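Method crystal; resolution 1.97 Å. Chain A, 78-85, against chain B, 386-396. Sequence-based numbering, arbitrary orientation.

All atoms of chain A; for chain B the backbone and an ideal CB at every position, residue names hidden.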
ATOM      1  N   ASP A  78      -1.707  25.909 -13.024  1.00 30.84           N
ATOM      2  CA  ASP A  78      -2.568  25.842 -14.201  1.00 30.72           C
ATOM      3  C   ASP A  78      -1.902  25.091 -15.348  1.00 29.33           C
ATOM      4  O   ASP A  78      -2.591  24.448 -16.144  1.00 30.05           O
ATOM      5  CB  ASP A  78      -2.941  27.250 -14.658  1.00 36.78           C
ATOM      6  CG  ASP A  78      -3.392  28.122 -13.510  1.00 47.36           C
ATOM      7  OD1 ASP A  78      -2.553  28.446 -12.619  1.00 48.41           O
ATOM      8  OD2 ASP A  78      -4.595  28.453 -13.489  1.00 51.05           O
ATOM      9  N   VAL A  79      -0.575  25.183 -15.458  1.00 27.76           N
ATOM     10  CA  VAL A  79       0.151  24.473 -16.509  1.00 28.86           C
ATOM     11  C   VAL A  79       0.165  22.973 -16.233  1.00 30.69           C
ATOM     12  O   VAL A  79      -0.027  22.158 -17.141  1.00 29.10           O
ATOM     13  CB  VAL A  79       1.575  25.041 -16.635  1.00 30.70           C
ATOM     14  CG1 VAL A  79       2.425  24.167 -17.562  1.00 31.78           C
ATOM     15  CG2 VAL A  79       1.524  26.493 -17.123  1.00 33.20           C
ATOM     16  N   THR A  80       0.385  22.585 -14.974  1.00 26.68           N
ATOM     17  CA  THR A  80       0.307  21.174 -14.610  1.00 30.28           C
ATOM     18  C   THR A  80      -1.059  20.595 -14.955  1.00 28.48           C
ATOM     19  O   THR A  80      -1.157  19.515 -15.546  1.00 28.84           O
ATOM     20  CB  THR A  80       0.605  21.018 -13.122  1.00 30.62           C
ATOM     21  OG1 THR A  80       1.867  21.644 -12.846  1.00 29.45           O
ATOM     22  CG2 THR A  80       0.649  19.529 -12.738  1.00 28.12           C
ATOM     23  N   MET A  81      -2.130  21.322 -14.625  1.00 28.86           N
ATOM     24  CA  MET A  81      -3.477  20.860 -14.954  1.00 27.65           C
ATOM     25  C   MET A  81      -3.725  20.840 -16.461  1.00 30.74           C
ATOM     26  O   MET A  81      -4.463  19.978 -16.952  1.00 28.37           O
ATOM     27  CB  MET A  81      -4.526  21.742 -14.271  1.00 29.14           C
ATOM     28  CG  MET A  81      -4.503  21.685 -12.732  1.00 30.29           C
ATOM     29  SD  MET A  81      -4.863  20.023 -12.119  1.00 32.47           S
ATOM     30  CE  MET A  81      -6.522  19.799 -12.749  1.00 26.66           C
ATOM     31  N   LYS A  82      -3.147  21.780 -17.216  1.00 30.53           N
ATOM     32  CA  LYS A  82      -3.319  21.708 -18.666  1.00 33.69           C
ATOM     33  C   LYS A  82      -2.651  20.460 -19.238  1.00 29.39           C
ATOM     34  O   LYS A  82      -3.221  19.789 -20.106  1.00 31.12           O
ATOM     35  CB  LYS A  82      -2.779  22.971 -19.347  1.00 30.55           C
ATOM     36  CG  LYS A  82      -2.986  22.955 -20.867  1.00 36.18           C
ATOM     37  CD  LYS A  82      -2.437  24.214 -21.523  1.00 45.62           C
ATOM     38  CE  LYS A  82      -2.893  24.350 -22.978  1.00 42.98           C
ATOM     39  NZ  LYS A  82      -2.855  25.793 -23.391  1.00 45.88           N
ATOM     40  N   GLU A  83      -1.450  20.126 -18.760  1.00 28.72           N
ATOM     41  CA  GLU A  83      -0.796  18.894 -19.209  1.00 30.59           C
ATOM     42  C   GLU A  83      -1.558  17.655 -18.760  1.00 32.07           C
ATOM     43  O   GLU A  83      -1.614  16.666 -19.497  1.00 29.88           O
ATOM     44  CB  GLU A  83       0.657  18.864 -18.727  1.00 29.71           C
ATOM     45  CG  GLU A  83       1.446  20.084 -19.263  1.00 35.99           C
ATOM     46  CD  GLU A  83       2.945  20.016 -19.008  1.00 37.52           C
ATOM     47  OE1 GLU A  83       3.383  19.225 -18.150  1.00 40.15           O
ATOM     48  OE2 GLU A  83       3.693  20.767 -19.669  1.00 41.36           O
ATOM     49  N   LEU A  84      -2.169  17.692 -17.574  1.00 30.32           N
ATOM     50  CA  LEU A  84      -3.085  16.625 -17.187  1.00 32.60           C
ATOM     51  C   LEU A  84      -4.178  16.434 -18.235  1.00 32.02           C
ATOM     52  O   LEU A  84      -4.451  15.308 -18.673  1.00 32.17           O
ATOM     53  CB  LEU A  84      -3.704  16.942 -15.824  1.00 29.54           C
ATOM     54  CG  LEU A  84      -4.761  15.954 -15.353  1.00 33.65           C
ATOM     55  CD1 LEU A  84      -4.107  14.625 -14.983  1.00 32.81           C
ATOM     56  CD2 LEU A  84      -5.538  16.533 -14.180  1.00 31.58           C
ATOM     57  N   ARG A  85      -4.821  17.526 -18.647  1.00 27.26           N
ATOM     58  CA  ARG A  85      -5.940  17.409 -19.575  1.00 33.77           C
ATOM     59  C   ARG A  85      -5.481  17.055 -20.984  1.00 31.74           C
ATOM     60  O   ARG A  85      -6.200  16.348 -21.701  1.00 35.89           O
ATOM     61  CB  ARG A  85      -6.754  18.706 -19.601  1.00 35.01           C
ATOM     62  CG  ARG A  85      -7.310  19.116 -18.243  1.00 37.54           C
ATOM     63  CD  ARG A  85      -7.853  20.535 -18.243  1.00 40.02           C
ATOM     64  NE  ARG A  85      -9.291  20.534 -17.988  1.00 46.53           N
ATOM     65  CZ  ARG A  85      -9.864  20.938 -16.854  1.00 46.90           C
ATOM     66  NH1 ARG A  85      -9.121  21.398 -15.847  1.00 39.79           N
ATOM     67  NH2 ARG A  85     -11.190  20.886 -16.734  1.00 45.47           N
TER
ATOM     68  N   UNK B 386       1.668   7.477  -9.280  1.00 34.05           N
ATOM     69  CA  UNK B 386       2.640   8.285 -10.000  1.00 32.00           C
ATOM     70  C   UNK B 386       2.192   9.709 -10.281  1.00 31.34           C
ATOM     71  O   UNK B 386       3.040  10.580 -10.487  1.00 27.91           O
ATOM     72  CB  UNK B 386       2.982   7.601 -11.325  1.00 32.00           C
ATOM     73  N   UNK B 387       0.881   9.965 -10.285  1.00 30.11           N
ATOM     74  CA  UNK B 387       0.382  11.275 -10.696  1.00 30.71           C
ATOM     75  C   UNK B 387       0.853  12.367  -9.743  1.00 30.28           C
ATOM     76  O   UNK B 387       1.319  13.430 -10.174  1.00 29.36           O
ATOM     77  CB  UNK B 387      -1.146  11.264 -10.768  1.00 30.71           C
ATOM     78  N   UNK B 388       0.750  12.117  -8.437  1.00 25.68           N
ATOM     79  CA  UNK B 388       1.138  13.135  -7.471  1.00 28.99           C
ATOM     80  C   UNK B 388       2.642  13.394  -7.517  1.00 29.28           C
ATOM     81  O   UNK B 388       3.081  14.539  -7.356  1.00 27.56           O
ATOM     82  CB  UNK B 388       0.717  12.715  -6.061  1.00 28.99           C
ATOM     83  N   UNK B 389       3.443  12.349  -7.747  1.00 25.84           N
ATOM     84  CA  UNK B 389       4.891  12.538  -7.818  1.00 27.83           C
ATOM     85  C   UNK B 389       5.274  13.402  -9.022  1.00 27.37           C
ATOM     86  O   UNK B 389       6.117  14.302  -8.915  1.00 26.06           O
ATOM     87  CB  UNK B 389       5.600  11.184  -7.894  1.00 27.83           C
ATOM     88  N   UNK B 390       4.665  13.135 -10.176  1.00 28.16           N
ATOM     89  CA  UNK B 390       4.912  13.964 -11.350  1.00 27.63           C
ATOM     90  C   UNK B 390       4.458  15.402 -11.113  1.00 27.84           C
ATOM     91  O   UNK B 390       5.160  16.349 -11.481  1.00 28.28           O
ATOM     92  CB  UNK B 390       4.199  13.381 -12.572  1.00 27.63           C
ATOM     93  N   UNK B 391       3.289  15.590 -10.490  1.00 27.44           N
ATOM     94  CA  UNK B 391       2.801  16.949 -10.253  1.00 28.31           C
ATOM     95  C   UNK B 391       3.748  17.736  -9.365  1.00 28.60           C
ATOM     96  O   UNK B 391       3.927  18.945  -9.558  1.00 27.65           O
ATOM     97  CB  UNK B 391       1.408  16.912  -9.621  1.00 28.31           C
ATOM     98  N   UNK B 392       4.356  17.075  -8.379  1.00 25.61           N
ATOM     99  CA  UNK B 392       5.322  17.747  -7.517  1.00 25.54           C
ATOM    100  C   UNK B 392       6.512  18.233  -8.339  1.00 29.57           C
ATOM    101  O   UNK B 392       6.877  19.414  -8.297  1.00 27.62           O
ATOM    102  CB  UNK B 392       5.790  16.813  -6.399  1.00 25.54           C
ATOM    103  N   UNK B 393       7.100  17.340  -9.140  1.00 27.20           N
ATOM    104  CA  UNK B 393       8.268  17.714  -9.929  1.00 28.77           C
ATOM    105  C   UNK B 393       7.907  18.721 -11.020  1.00 26.81           C
ATOM    106  O   UNK B 393       8.673  19.653 -11.271  1.00 29.31           O
ATOM    107  CB  UNK B 393       8.903  16.470 -10.553  1.00 28.77           C
ATOM    108  N   UNK B 394       6.742  18.564 -11.662  1.00 29.45           N
ATOM    109  CA  UNK B 394       6.385  19.444 -12.781  1.00 31.28           C
ATOM    110  C   UNK B 394       5.997  20.842 -12.298  1.00 33.00           C
ATOM    111  O   UNK B 394       6.288  21.839 -12.971  1.00 31.03           O
ATOM    112  CB  UNK B 394       5.234  18.835 -13.585  1.00 31.28           C
ATOM    113  N   UNK B 395       5.329  20.938 -11.148  1.00 28.99           N
ATOM    114  CA  UNK B 395       4.881  22.233 -10.651  1.00 27.68           C
ATOM    115  C   UNK B 395       6.024  23.023 -10.020  1.00 29.32           C
ATOM    116  O   UNK B 395       6.152  24.227 -10.264  1.00 28.11           O
ATOM    117  CB  UNK B 395       3.753  22.044  -9.634  1.00 27.68           C
ATOM    118  N   UNK B 396       6.866  22.373  -9.213  1.00 26.59           N
ATOM    119  CA  UNK B 396       7.877  23.101  -8.445  1.00 30.18           C
ATOM    120  C   UNK B 396       9.260  23.102  -9.091  1.00 26.68           C
ATOM    121  O   UNK B 396       9.985  24.092  -8.958  1.00 27.65           O
ATOM    122  CB  UNK B 396       7.980  22.501  -7.041  1.00 30.18           C
TER

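Both segments are helical, and their axes approach to 9.3 Å with N-to-C directions 132° apart. Along chain B, positions 386, 388, 389, 392, 393 and 396 have nothing of chain A within 5.5 Å of the ideal CB, so the visible atoms barely constrain them. The deposited residues are Gly B386, Lys B388, Leu B389, Val B392, Met B393 and Tyr B396, and none touches the chain A segment.

At position 387 CA-to-CB points sideways and the ideal CB reaches nothing, but the methyls of Leu A84 lie farther along. A long apolar side chain, leucine or methionine, could bridge the gap. The residue is Leu B387, with chi1 t and chi2 p; its CD1 lies 4.0 Å from CD1 of Leu A84.

Position 390 also points sideways, with no atom of chain A close to its CB. Beyond it lie the backbone of Thr A80 and Leu A84 and the carboxylate of Glu A83, so a small residue would stop short, whereas a long or aromatic one, preferably with a donor, could reach them. Trp B390 does so with chi1 t. Its CH2 is 3.6 Å from O of Thr A80, and CZ2 presents the ring edge to OE1 of Glu A83 at 3.5 Å. A water links the two side chains, accepting from NE1 of Trp B390 at 3.0 Å and donating to OE1 of Glu A83 at 2.8 Å.

At 391 the ideal CB is 4.1 Å from CG2 of Thr A80, and Met A81 and Leu A84 offer an apolar surface farther on. A flexible apolar chain, methionine or leucine, fits. Met B391 packs its CG 3.7 Å from CG2 of Thr A80, while its CE reaches SD of Met A81 at 4.1 Å and CD2 of Leu A84 at 4.2 Å.

Position 394 points toward chain A, its ideal CB 4.9 Å from OE1 of Glu A83. The carboxylate calls for a donor, ideally cationic: arginine or lysine, or perhaps glutamine. Arg B394 forms a two-pronged salt bridge, NE donating to OE1 of Glu A83 at 2.9 Å and NH2 to OE2 of Glu A83 at 2.8 Å, with the carboxylate at the guanidinium edge.

At 395 the ideal CB is 3.7 Å from OG1 of Thr A80; a short polar side chain, serine or threonine, suits. Thr B395 OG1 accepts from OG1 of Thr A80 at 2.8 Å and donates to O of Met B391 at 2.7 Å. Thr A80 thus sits as a knob among Trp B390, Met B391, Arg B394 and Thr B395.

Chain B, residues 386-396: GLKLWMVMRTY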
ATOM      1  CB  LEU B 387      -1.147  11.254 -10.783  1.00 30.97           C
ATOM      2  CG  LEU B 387      -1.809  12.540 -11.319  1.00 31.29           C
ATOM      3  CD1 LEU B 387      -1.314  12.877 -12.729  1.00 34.48           C
ATOM      4  CD2 LEU B 387      -3.328  12.434 -11.311  1.00 31.58           C
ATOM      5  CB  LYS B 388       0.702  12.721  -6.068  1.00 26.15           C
ATOM      6  CG  LYS B 388       1.396  11.463  -5.578  1.00 31.40           C
ATOM      7  CD  LYS B 388       0.844  11.011  -4.239  1.00 32.99           C
ATOM      8  CE  LYS B 388       1.325   9.595  -3.925  1.00 34.64           C
ATOM      9  NZ  LYS B 388       0.608   9.092  -2.739  1.00 37.18           N
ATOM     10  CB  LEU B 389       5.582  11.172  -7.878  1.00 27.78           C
ATOM     11  CG  LEU B 389       7.118  11.124  -7.903  1.00 28.73           C
ATOM     12  CD1 LEU B 389       7.734  11.974  -6.804  1.00 31.52           C
ATOM     13  CD2 LEU B 389       7.612   9.682  -7.791  1.00 29.97           C
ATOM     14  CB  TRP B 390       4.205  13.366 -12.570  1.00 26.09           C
ATOM     15  CG  TRP B 390       4.103  14.343 -13.732  1.00 30.34           C
ATOM     16  CD1 TRP B 390       5.110  14.717 -14.585  1.00 29.98           C
ATOM     17  CD2 TRP B 390       2.938  15.061 -14.148  1.00 29.86           C
ATOM     18  NE1 TRP B 390       4.636  15.620 -15.511  1.00 31.25           N
ATOM     19  CE2 TRP B 390       3.306  15.848 -15.265  1.00 31.03           C
ATOM     20  CE3 TRP B 390       1.615  15.112 -13.688  1.00 29.96           C
ATOM     21  CZ2 TRP B 390       2.398  16.675 -15.925  1.00 32.09           C
ATOM     22  CZ3 TRP B 390       0.713  15.928 -14.343  1.00 31.06           C
ATOM     23  CH2 TRP B 390       1.111  16.710 -15.451  1.00 33.23           C
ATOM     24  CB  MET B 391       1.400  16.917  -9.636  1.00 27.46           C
ATOM     25  CG  MET B 391       0.320  16.543 -10.635  1.00 25.89           C
ATOM     26  SD  MET B 391      -1.306  17.104 -10.102  1.00 33.97           S
ATOM     27  CE  MET B 391      -2.256  16.845 -11.600  1.00 32.33           C
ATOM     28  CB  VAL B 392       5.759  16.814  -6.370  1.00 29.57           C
ATOM     29  CG1 VAL B 392       6.994  17.359  -5.675  1.00 25.28           C
ATOM     30  CG2 VAL B 392       4.610  16.650  -5.357  1.00 28.17           C
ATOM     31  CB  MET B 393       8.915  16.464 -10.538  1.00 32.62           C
ATOM     32  CG  MET B 393       9.715  15.620  -9.528  1.00 29.51           C
ATOM     33  SD  MET B 393      10.475  14.157 -10.268  1.00 33.78           S
ATOM     34  CE  MET B 393       9.038  13.181 -10.674  1.00 27.05           C
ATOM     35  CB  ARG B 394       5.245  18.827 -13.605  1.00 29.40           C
ATOM     36  CG  ARG B 394       4.704  19.718 -14.766  1.00 32.44           C
ATOM     37  CD  ARG B 394       5.829  20.161 -15.742  1.00 39.10           C
ATOM     38  NE  ARG B 394       5.349  20.894 -16.929  1.00 33.11           N
ATOM     39  CZ  ARG B 394       5.786  22.100 -17.301  1.00 38.18           C
ATOM     40  NH1 ARG B 394       6.706  22.731 -16.587  1.00 36.74           N
ATOM     41  NH2 ARG B 394       5.307  22.680 -18.404  1.00 34.50           N
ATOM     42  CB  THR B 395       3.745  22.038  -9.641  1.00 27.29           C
ATOM     43  OG1 THR B 395       2.691  21.263 -10.242  1.00 24.92           O
ATOM     44  CG2 THR B 395       3.203  23.388  -9.188  1.00 26.55           C
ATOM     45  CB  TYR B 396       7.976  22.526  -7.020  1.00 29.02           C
ATOM     46  CG  TYR B 396       6.647  22.517  -6.275  1.00 27.56           C
ATOM     47  CD1 TYR B 396       5.856  23.659  -6.195  1.00 27.62           C
ATOM     48  CD2 TYR B 396       6.194  21.363  -5.641  1.00 29.57           C
ATOM     49  CE1 TYR B 396       4.634  23.650  -5.514  1.00 27.55           C
ATOM     50  CE2 TYR B 396       4.978  21.341  -4.953  1.00 25.03           C
ATOM     51  CZ  TYR B 396       4.210  22.477  -4.889  1.00 26.54           C
ATOM     52  OH  TYR B 396       3.013  22.413  -4.213  1.00 25.45           O
TER
HETATM   53  O   HOH W   1       5.491  17.510 -17.624  1.00 37.35           O
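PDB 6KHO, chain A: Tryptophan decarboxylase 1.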